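Local coordinates for protein ribonucleoside-diphosphate reductase, alpha chain (Actinobacillus ureae ATCC 25976, PDB 6DQX) that probably reduces ribonucleoside diphosphates to deoxyribonucleotides as the catalytic alpha subunit of a class Id ribonucleotide reductase, at residues 395-399 and 400-404; 420-423 and 424-428; 493-496 and 497-501. One frame throughout, in Å; residues are numbered along the deposited sequence.

Contact 1. Residues 395-399 and 400-404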
ATOM      1  N   PHE A 395      30.596 -22.616 -14.316  1.00 19.33           N
ATOM      2  CA  PHE A 395      30.142 -22.024 -13.044  1.00 19.01           C
ATOM      3  C   PHE A 395      29.173 -22.870 -12.212  1.00 17.86           C
ATOM      4  O   PHE A 395      28.863 -22.502 -11.090  1.00 18.90           O
ATOM      5  CB  PHE A 395      29.483 -20.653 -13.314  1.00 19.54           C
ATOM      6  CG  PHE A 395      30.400 -19.659 -13.991  1.00 21.09           C
ATOM      7  CD1 PHE A 395      31.457 -19.082 -13.286  1.00 22.51           C
ATOM      8  CD2 PHE A 395      30.226 -19.317 -15.320  1.00 20.15           C
ATOM      9  CE1 PHE A 395      32.304 -18.176 -13.904  1.00 23.08           C
ATOM     10  CE2 PHE A 395      31.066 -18.418 -15.940  1.00 21.78           C
ATOM     11  CZ  PHE A 395      32.113 -17.845 -15.231  1.00 23.46           C
ATOM     12  N   GLY A 396      28.667 -23.959 -12.762  1.00 17.38           N
ATOM     13  CA  GLY A 396      27.699 -24.837 -12.080  1.00 17.38           C
ATOM     14  C   GLY A 396      26.244 -24.578 -12.489  1.00 17.07           C
ATOM     15  O   GLY A 396      25.915 -23.506 -13.041  1.00 17.18           O
ATOM     16  N   GLU A 397      25.395 -25.579 -12.237  1.00 17.13           N
ATOM     17  CA  GLU A 397      23.952 -25.507 -12.482  1.00 17.29           C
ATOM     18  C   GLU A 397      23.322 -24.917 -11.233  1.00 16.35           C
ATOM     19  O   GLU A 397      23.677 -25.286 -10.108  1.00 15.21           O
ATOM     20  CB  GLU A 397      23.352 -26.904 -12.741  1.00 17.97           C
ATOM     21  CG  GLU A 397      23.918 -27.631 -13.946  1.00 19.04           C
ATOM     22  CD  GLU A 397      23.689 -29.135 -13.924  1.00 20.02           C
ATOM     23  OE1 GLU A 397      23.676 -29.750 -12.834  1.00 21.38           O
ATOM     24  OE2 GLU A 397      23.520 -29.723 -15.016  1.00 20.76           O
ATOM     25  N   PRO A 398      22.367 -23.999 -11.405  1.00 14.77           N
ATOM     26  CA  PRO A 398      21.650 -23.567 -10.218  1.00 15.39           C
ATOM     27  C   PRO A 398      20.671 -24.675  -9.762  1.00 15.61           C
ATOM     28  O   PRO A 398      20.423 -25.636 -10.495  1.00 14.73           O
ATOM     29  CB  PRO A 398      20.903 -22.311 -10.707  1.00 14.99           C
ATOM     30  CG  PRO A 398      20.659 -22.587 -12.146  1.00 14.60           C
ATOM     31  CD  PRO A 398      21.851 -23.373 -12.637  1.00 14.96           C
ATOM     32  N   GLU A 399      20.101 -24.508  -8.584  1.00 16.65           N
ATOM     33  CA  GLU A 399      19.313 -25.574  -7.921  1.00 18.09           C
ATOM     34  C   GLU A 399      18.201 -26.184  -8.775  1.00 17.22           C
ATOM     35  O   GLU A 399      18.048 -27.387  -8.793  1.00 16.13           O
ATOM     36  CB  GLU A 399      18.747 -25.041  -6.593  1.00 20.97           C
ATOM     37  CG  GLU A 399      17.948 -26.038  -5.752  1.00 24.23           C
ATOM     38  CD  GLU A 399      17.252 -25.382  -4.565  1.00 27.49           C
ATOM     39  OE1 GLU A 399      17.808 -24.422  -3.992  1.00 28.67           O
ATOM     40  OE2 GLU A 399      16.132 -25.827  -4.207  1.00 33.39           O
ATOM     41  N   ILE A 400      17.413 -25.352  -9.476  1.00 16.30           N
ATOM     42  CA  ILE A 400      16.316 -25.848 -10.292  1.00 16.54           C
ATOM     43  C   ILE A 400      16.802 -26.711 -11.458  1.00 14.86           C
ATOM     44  O   ILE A 400      16.107 -27.605 -11.903  1.00 14.64           O
ATOM     45  CB  ILE A 400      15.444 -24.632 -10.798  1.00 18.88           C
ATOM     46  CG1 ILE A 400      14.524 -24.165  -9.668  1.00 21.66           C
ATOM     47  CG2 ILE A 400      14.673 -24.915 -12.061  1.00 21.13           C
ATOM     48  CD1 ILE A 400      13.613 -25.231  -9.061  1.00 23.08           C
ATOM     49  N   LEU A 401      18.006 -26.450 -11.942  1.00 14.18           N
ATOM     50  CA  LEU A 401      18.568 -27.159 -13.069  1.00 14.09           C
ATOM     51  C   LEU A 401      19.609 -28.249 -12.731  1.00 15.18           C
ATOM     52  O   LEU A 401      20.322 -28.695 -13.628  1.00 13.80           O
ATOM     53  CB  LEU A 401      19.199 -26.142 -14.025  1.00 14.59           C
ATOM     54  CG  LEU A 401      18.187 -25.249 -14.755  1.00 13.97           C
ATOM     55  CD1 LEU A 401      18.891 -24.037 -15.356  1.00 14.95           C
ATOM     56  CD2 LEU A 401      17.448 -26.048 -15.796  1.00 14.04           C
ATOM     57  N   LYS A 402      19.717 -28.662 -11.468  1.00 16.72           N
ATOM     58  CA  LYS A 402      20.657 -29.746 -11.126  1.00 18.47           C
ATOM     59  C   LYS A 402      20.335 -30.956 -12.000  1.00 19.10           C
ATOM     60  O   LYS A 402      19.195 -31.444 -12.004  1.00 18.94           O
ATOM     61  CB  LYS A 402      20.572 -30.101  -9.644  1.00 21.85           C
ATOM     62  CG  LYS A 402      21.616 -31.107  -9.189  1.00 26.09           C
ATOM     63  CD  LYS A 402      21.626 -31.206  -7.669  1.00 30.82           C
ATOM     64  CE  LYS A 402      22.254 -32.503  -7.193  1.00 33.22           C
ATOM     65  NZ  LYS A 402      21.928 -32.694  -5.763  1.00 36.72           N
ATOM     66  N   GLY A 403      21.329 -31.402 -12.771  1.00 19.14           N
ATOM     67  CA  GLY A 403      21.196 -32.552 -13.673  1.00 19.43           C
ATOM     68  C   GLY A 403      20.635 -32.257 -15.047  1.00 18.62           C
ATOM     69  O   GLY A 403      20.536 -33.162 -15.874  1.00 19.38           O
ATOM     70  N   TYR A 404      20.239 -31.002 -15.291  1.00 17.41           N
ATOM     71  CA  TYR A 404      19.669 -30.588 -16.551  1.00 17.01           C
ATOM     72  C   TYR A 404      20.673 -30.112 -17.598  1.00 16.47           C
ATOM     73  O   TYR A 404      20.318 -30.089 -18.761  1.00 18.06           O
ATOM     74  CB  TYR A 404      18.569 -29.524 -16.367  1.00 16.38           C
ATOM     75  CG  TYR A 404      17.257 -30.119 -15.879  1.00 16.51           C
ATOM     76  CD1 TYR A 404      17.039 -30.364 -14.529  1.00 17.12           C
ATOM     77  CD2 TYR A 404      16.247 -30.422 -16.762  1.00 17.30           C
ATOM     78  CE1 TYR A 404      15.841 -30.911 -14.084  1.00 17.44           C
ATOM     79  CE2 TYR A 404      15.038 -30.968 -16.328  1.00 17.85           C
ATOM     80  CZ  TYR A 404      14.840 -31.195 -14.988  1.00 17.63           C
ATOM     81  OH  TYR A 404      13.662 -31.731 -14.519  1.00 18.78           O
TER
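Pro398 O accepts Leu401 N at 2.9 Å, which closes a tight turn with 3-10 backbone angles at Glu399 and Ile400. Lys402 N adds a weak bond to Glu399 O at 3.4 Å. A type II turn follows directly, with Tyr404 N bonded to Leu401 O and Gly403 at its positive-phi corner. Glu397 reaches over to this second turn. With CG anti to its carbonyl carbon (chi1 -61°) and the chain extended beyond, its carboxylate arrives beside the Gly403 amide. Gly403 N donates to Glu397 OE1 at 2.9 Å, nearly straight at 168°, though from above the carboxylate plane. The other oxygen, OE2, takes the N-H of Gly405, so one carboxylate ties down two backbone amides of the bend. On the apolar side the Pro398 ring and the Leu401 side chain run next to each other, with Pro398 CG 3.9 Å from Leu401 CD1. The bend follows helix 367-395. Leu401 and Ile400 pack on Val261 of helix 260-264, and Tyr404 OH is hydrogen-bonded to nearby Asp264. Ile400 also touches helix 334-343, where Arg342 forms a salt bridge with Glu399.

Contact 2. Residues 420-423 and 424-428; sequences SSFI and LGSVS
Ser421 meets Ser428, and Phe422 meets Ser426, where the chain folds back at the C-terminal end of helix 418-423. The exit is an inverse gamma turn centred on Leu424, with a weak bond from Gly425 N to Ile423 O at 3.1 Å. Leu424 N still makes the helical bond to Ser420 O at 3.1 Å. Gly425 and Ser426 both have positive phi and carry the chain back along the helix end. Ser426 N then donates to Phe422 O at 3.1 Å. This fold-back sets the Ser426 hydroxyl obliquely beside the Phe422 ring, Ser426 OG lying 3.6 Å from Phe422 CD1. The ring also packs edge-to-face with Phe40 of helix 35-44. The Ser421 side chain meets the outgoing loop instead. Val427 CG2 lies near the Ser421 hydroxyl, and Ser421 CB is 3.2 Å from Val427 O. Leu424 and Val427 both rest on Leu351 of strand 347-351, joining the helix end to the barrel sheet. The Ser421 hydroxyl, also hydrogen-bonded to Thr417 OG1, stands beside its own backbone N (chi1 -79°). From there Ser421 OG donates to Ser428 O at 3.0 Å, well above the plane of that carbonyl.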
ATOM      1  N   SER A 420      15.600   1.372 -27.168  1.00 22.71           N
ATOM      2  CA  SER A 420      16.821   0.659 -27.494  1.00 23.22           C
ATOM      3  C   SER A 420      17.100   0.675 -29.002  1.00 20.94           C
ATOM      4  O   SER A 420      18.242   0.835 -29.408  1.00 22.64           O
ATOM      5  CB  SER A 420      16.765  -0.777 -26.981  1.00 23.93           C
ATOM      6  OG  SER A 420      16.577  -0.794 -25.583  1.00 27.66           O
ATOM      7  N   SER A 421      16.049   0.565 -29.811  1.00 20.34           N
ATOM      8  CA  SER A 421      16.169   0.642 -31.270  1.00 20.58           C
ATOM      9  C   SER A 421      16.608   2.034 -31.720  1.00 20.86           C
ATOM     10  O   SER A 421      17.429   2.179 -32.636  1.00 18.43           O
ATOM     11  CB  SER A 421      14.842   0.272 -31.949  1.00 20.56           C
ATOM     12  OG  SER A 421      14.691  -1.131 -31.972  1.00 19.52           O
ATOM     13  N   PHE A 422      16.061   3.060 -31.075  1.00 22.12           N
ATOM     14  CA  PHE A 422      16.488   4.431 -31.352  1.00 22.99           C
ATOM     15  C   PHE A 422      18.000   4.583 -31.120  1.00 21.97           C
ATOM     16  O   PHE A 422      18.716   5.017 -32.013  1.00 21.89           O
ATOM     17  CB  PHE A 422      15.719   5.438 -30.500  1.00 24.54           C
ATOM     18  CG  PHE A 422      16.144   6.866 -30.740  1.00 26.23           C
ATOM     19  CD1 PHE A 422      15.962   7.448 -31.989  1.00 27.83           C
ATOM     20  CD2 PHE A 422      16.754   7.609 -29.730  1.00 27.22           C
ATOM     21  CE1 PHE A 422      16.360   8.763 -32.232  1.00 29.15           C
ATOM     22  CE2 PHE A 422      17.149   8.917 -29.962  1.00 28.69           C
ATOM     23  CZ  PHE A 422      16.955   9.495 -31.215  1.00 30.06           C
ATOM     24  N   ILE A 423      18.455   4.172 -29.940  1.00 20.33           N
ATOM     25  CA  ILE A 423      19.868   4.269 -29.546  1.00 21.29           C
ATOM     26  C   ILE A 423      20.765   3.572 -30.579  1.00 21.05           C
ATOM     27  O   ILE A 423      21.791   4.115 -30.998  1.00 19.63           O
ATOM     28  CB  ILE A 423      20.094   3.704 -28.127  1.00 21.77           C
ATOM     29  CG1 ILE A 423      19.472   4.626 -27.055  1.00 22.33           C
ATOM     30  CG2 ILE A 423      21.578   3.479 -27.819  1.00 22.35           C
ATOM     31  CD1 ILE A 423      19.314   3.984 -25.696  1.00 22.77           C
ATOM     32  N   LEU A 424      20.342   2.387 -31.015  1.00 19.69           N
ATOM     33  CA  LEU A 424      21.150   1.555 -31.915  1.00 20.07           C
ATOM     34  C   LEU A 424      20.852   1.801 -33.392  1.00 20.74           C
ATOM     35  O   LEU A 424      20.384   0.921 -34.121  1.00 20.02           O
ATOM     36  CB  LEU A 424      21.002   0.075 -31.516  1.00 20.45           C
ATOM     37  CG  LEU A 424      22.119  -0.842 -32.000  1.00 20.90           C
ATOM     38  CD1 LEU A 424      23.432  -0.484 -31.326  1.00 22.25           C
ATOM     39  CD2 LEU A 424      21.763  -2.297 -31.716  1.00 20.27           C
ATOM     40  N   GLY A 425      21.165   3.017 -33.844  1.00 20.88           N
ATOM     41  CA  GLY A 425      21.067   3.349 -35.262  1.00 21.31           C
ATOM     42  C   GLY A 425      19.672   3.571 -35.798  1.00 20.07           C
ATOM     43  O   GLY A 425      19.473   3.460 -37.000  1.00 19.90           O
ATOM     44  N   SER A 426      18.698   3.835 -34.916  1.00 20.37           N
ATOM     45  CA  SER A 426      17.290   3.980 -35.314  1.00 21.16           C
ATOM     46  C   SER A 426      16.769   2.781 -36.138  1.00 19.55           C
ATOM     47  O   SER A 426      15.992   2.940 -37.059  1.00 19.38           O
ATOM     48  CB  SER A 426      17.052   5.298 -36.066  1.00 23.30           C
ATOM     49  OG  SER A 426      17.247   6.368 -35.186  1.00 27.49           O
ATOM     50  N   VAL A 427      17.202   1.582 -35.779  1.00 18.84           N
ATOM     51  CA  VAL A 427      16.657   0.370 -36.424  1.00 20.35           C
ATOM     52  C   VAL A 427      15.223   0.093 -36.002  1.00 19.71           C
ATOM     53  O   VAL A 427      14.678   0.727 -35.079  1.00 18.47           O
ATOM     54  CB  VAL A 427      17.533  -0.890 -36.204  1.00 21.58           C
ATOM     55  CG1 VAL A 427      18.888  -0.696 -36.856  1.00 22.24           C
ATOM     56  CG2 VAL A 427      17.633  -1.277 -34.741  1.00 22.03           C
ATOM     57  N   SER A 428      14.578  -0.819 -36.722  1.00 19.01           N
ATOM     58  CA  SER A 428      13.200  -1.139 -36.472  1.00 17.39           C
ATOM     59  C   SER A 428      13.066  -1.755 -35.068  1.00 16.26           C
ATOM     60  O   SER A 428      13.979  -2.391 -34.551  1.00 15.64           O
ATOM     61  CB  SER A 428      12.644  -2.089 -37.556  1.00 17.69           C
ATOM     62  OG  SER A 428      13.417  -3.271 -37.599  1.00 17.66           O
TER

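Contact 3. Residues 493-496 and 497-501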
ATOM      1  N   VAL A 493       7.905  -3.463 -50.362  1.00 24.86           N
ATOM      2  CA  VAL A 493       9.016  -3.499 -49.411  1.00 24.59           C
ATOM      3  C   VAL A 493       8.889  -2.396 -48.347  1.00 24.16           C
ATOM      4  O   VAL A 493       9.287  -2.611 -47.202  1.00 21.90           O
ATOM      5  CB  VAL A 493      10.393  -3.446 -50.123  1.00 24.89           C
ATOM      6  CG1 VAL A 493      11.535  -3.270 -49.135  1.00 24.26           C
ATOM      7  CG2 VAL A 493      10.613  -4.722 -50.934  1.00 24.29           C
ATOM      8  N   PHE A 494       8.284  -1.256 -48.718  1.00 24.02           N
ATOM      9  CA  PHE A 494       8.151  -0.107 -47.819  1.00 23.35           C
ATOM     10  C   PHE A 494       6.731   0.173 -47.307  1.00 24.75           C
ATOM     11  O   PHE A 494       6.445   1.287 -46.851  1.00 24.27           O
ATOM     12  CB  PHE A 494       8.796   1.128 -48.484  1.00 23.68           C
ATOM     13  CG  PHE A 494      10.258   0.952 -48.717  1.00 21.87           C
ATOM     14  CD1 PHE A 494      11.132   0.969 -47.657  1.00 22.06           C
ATOM     15  CD2 PHE A 494      10.758   0.670 -49.988  1.00 22.48           C
ATOM     16  CE1 PHE A 494      12.488   0.768 -47.840  1.00 22.25           C
ATOM     17  CE2 PHE A 494      12.109   0.467 -50.185  1.00 21.87           C
ATOM     18  CZ  PHE A 494      12.980   0.504 -49.110  1.00 22.00           C
ATOM     19  N   LYS A 495       5.850  -0.831 -47.336  1.00 24.28           N
ATOM     20  CA  LYS A 495       4.581  -0.726 -46.629  1.00 24.86           C
ATOM     21  C   LYS A 495       4.838  -0.394 -45.149  1.00 24.13           C
ATOM     22  O   LYS A 495       5.804  -0.886 -44.536  1.00 22.34           O
ATOM     23  CB  LYS A 495       3.774  -2.020 -46.698  1.00 26.29           C
ATOM     24  CG  LYS A 495       3.031  -2.269 -47.990  1.00 28.49           C
ATOM     25  CD  LYS A 495       2.224  -3.553 -47.833  1.00 30.54           C
ATOM     26  CE  LYS A 495       1.731  -4.082 -49.157  1.00 34.13           C
ATOM     27  NZ  LYS A 495       0.486  -3.427 -49.586  1.00 34.47           N
ATOM     28  N   THR A 496       3.964   0.443 -44.602  1.00 24.61           N
ATOM     29  CA  THR A 496       3.965   0.810 -43.167  1.00 24.83           C
ATOM     30  C   THR A 496       3.314  -0.292 -42.332  1.00 22.65           C
ATOM     31  O   THR A 496       2.618  -1.146 -42.870  1.00 21.70           O
ATOM     32  CB  THR A 496       3.136   2.093 -42.949  1.00 25.52           C
ATOM     33  OG1 THR A 496       1.794   1.870 -43.390  1.00 26.83           O
ATOM     34  CG2 THR A 496       3.724   3.241 -43.731  1.00 29.22           C
ATOM     35  N   PHE A 497       3.491  -0.247 -41.011  1.00 23.10           N
ATOM     36  CA  PHE A 497       2.841  -1.196 -40.075  1.00 22.86           C
ATOM     37  C   PHE A 497       1.327  -1.272 -40.375  1.00 23.71           C
ATOM     38  O   PHE A 497       0.754  -2.362 -40.502  1.00 22.48           O
ATOM     39  CB  PHE A 497       3.086  -0.733 -38.625  1.00 22.94           C
ATOM     40  CG  PHE A 497       2.795  -1.757 -37.537  1.00 23.09           C
ATOM     41  CD1 PHE A 497       2.231  -3.017 -37.773  1.00 22.95           C
ATOM     42  CD2 PHE A 497       3.092  -1.418 -36.217  1.00 24.26           C
ATOM     43  CE1 PHE A 497       1.999  -3.904 -36.727  1.00 22.88           C
ATOM     44  CE2 PHE A 497       2.848  -2.299 -35.169  1.00 24.18           C
ATOM     45  CZ  PHE A 497       2.298  -3.546 -35.418  1.00 23.21           C
ATOM     46  N   SER A 498       0.686  -0.110 -40.519  1.00 25.00           N
ATOM     47  CA  SER A 498      -0.758  -0.051 -40.805  1.00 25.92           C
ATOM     48  C   SER A 498      -1.179  -0.713 -42.143  1.00 23.85           C
ATOM     49  O   SER A 498      -2.289  -1.235 -42.261  1.00 25.87           O
ATOM     50  CB  SER A 498      -1.252   1.405 -40.764  1.00 27.78           C
ATOM     51  OG  SER A 498      -0.656   2.180 -41.781  1.00 29.56           O
ATOM     52  N   GLU A 499      -0.297  -0.684 -43.131  1.00 24.14           N
ATOM     53  CA  GLU A 499      -0.556  -1.262 -44.458  1.00 24.35           C
ATOM     54  C   GLU A 499      -0.262  -2.765 -44.564  1.00 23.19           C
ATOM     55  O   GLU A 499      -0.614  -3.408 -45.559  1.00 21.55           O
ATOM     56  CB  GLU A 499       0.264  -0.493 -45.503  1.00 26.05           C
ATOM     57  CG  GLU A 499      -0.231   0.942 -45.712  1.00 28.62           C
ATOM     58  CD  GLU A 499       0.777   1.864 -46.403  1.00 30.29           C
ATOM     59  OE1 GLU A 499       2.000   1.563 -46.435  1.00 30.26           O
ATOM     60  OE2 GLU A 499       0.335   2.935 -46.892  1.00 31.05           O
ATOM     61  N   ILE A 500       0.412  -3.318 -43.556  1.00 21.63           N
ATOM     62  CA  ILE A 500       0.846  -4.708 -43.558  1.00 20.99           C
ATOM     63  C   ILE A 500      -0.273  -5.609 -43.037  1.00 20.75           C
ATOM     64  O   ILE A 500      -1.078  -5.210 -42.189  1.00 22.14           O
ATOM     65  CB  ILE A 500       2.186  -4.851 -42.767  1.00 20.04           C
ATOM     66  CG1 ILE A 500       3.332  -4.278 -43.602  1.00 19.97           C
ATOM     67  CG2 ILE A 500       2.501  -6.303 -42.420  1.00 20.46           C
ATOM     68  CD1 ILE A 500       4.615  -3.976 -42.867  1.00 20.23           C
ATOM     69  N   SER A 501      -0.336  -6.823 -43.578  1.00 20.56           N
ATOM     70  CA  SER A 501      -1.229  -7.857 -43.095  1.00 21.27           C
ATOM     71  C   SER A 501      -0.947  -8.172 -41.635  1.00 19.88           C
ATOM     72  O   SER A 501       0.161  -8.589 -41.296  1.00 19.04           O
ATOM     73  CB  SER A 501      -1.029  -9.157 -43.885  1.00 21.78           C
ATOM     74  OG  SER A 501      -1.752 -10.211 -43.265  1.00 23.00           O
TER
HETATM   75  O   HOH W   1       4.109   2.745 -47.670  1.00 24.76           O
HETATM   76  O   HOH W   2      -1.758  -2.812 -47.833  1.00 29.26           O
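Thr496 N donates to Glu499 OE1 at 2.9 Å, almost perfectly straight at 176°. The amide meets the oxygen on the anti side of the carboxylate, tilted 28° from its plane. The Glu499 side chain thus folds back onto the Thr496 amide, round a turn whose residues 497-499 have helical backbone angles. A weak backbone bond from Glu499 N to Thr496 O, 3.0 Å, closes the same turn. The carboxylate has further grips: a water at 2.7 Å links Glu499 OE1 to Phe494 O, and Ser479 OG bonds to OE2. Thr496 OG1 stands between its backbone N and carbonyl carbon (chi1 59°). That rotation brings it to Ser498 OG, with a hydrogen bond of 2.9 Å. Lys495 does not pair with the Glu499 carboxylate. Its chain passes over the Glu499 backbone, Lys495 CD 3.6 Å from Glu499 O. Lys495 NZ meets a second water, which donates to Glu499 O. Ile500 packs against Lys495: its CG1 lies 3.9 Å from Lys495 CB. Ile500 CG1 is also 3.3 Å from Thr496 O. The whole turn joins helix 488-493 to helix 502-513, whose N-cap is Ser501. Phe494 packs against helix 453-461, and Phe497 and Ser498 touch Met525 of strand 524-525.

Overall arrangement
All three contacts are local turns at helix boundaries, and they follow in series along the chain. Contact 1 comes after helix 367-395, contact 2 ends helix 418-423, and contact 3 joins helices 488-493 and 502-513. Contacts 2 and 3 are the nearest pair, with centres about 19 Å apart and nearest atoms about 10 Å apart. Contact 1 is remote from both. Its centre is about 36 Å from that of contact 2 and about 45 Å from that of contact 3, which lies across the chain's centre. None of them touches another. All three lie away from His65, which binds magnesium in a structure of this protein; the ion is not bound to this chain here. No other subunit of the assembly touches their segments.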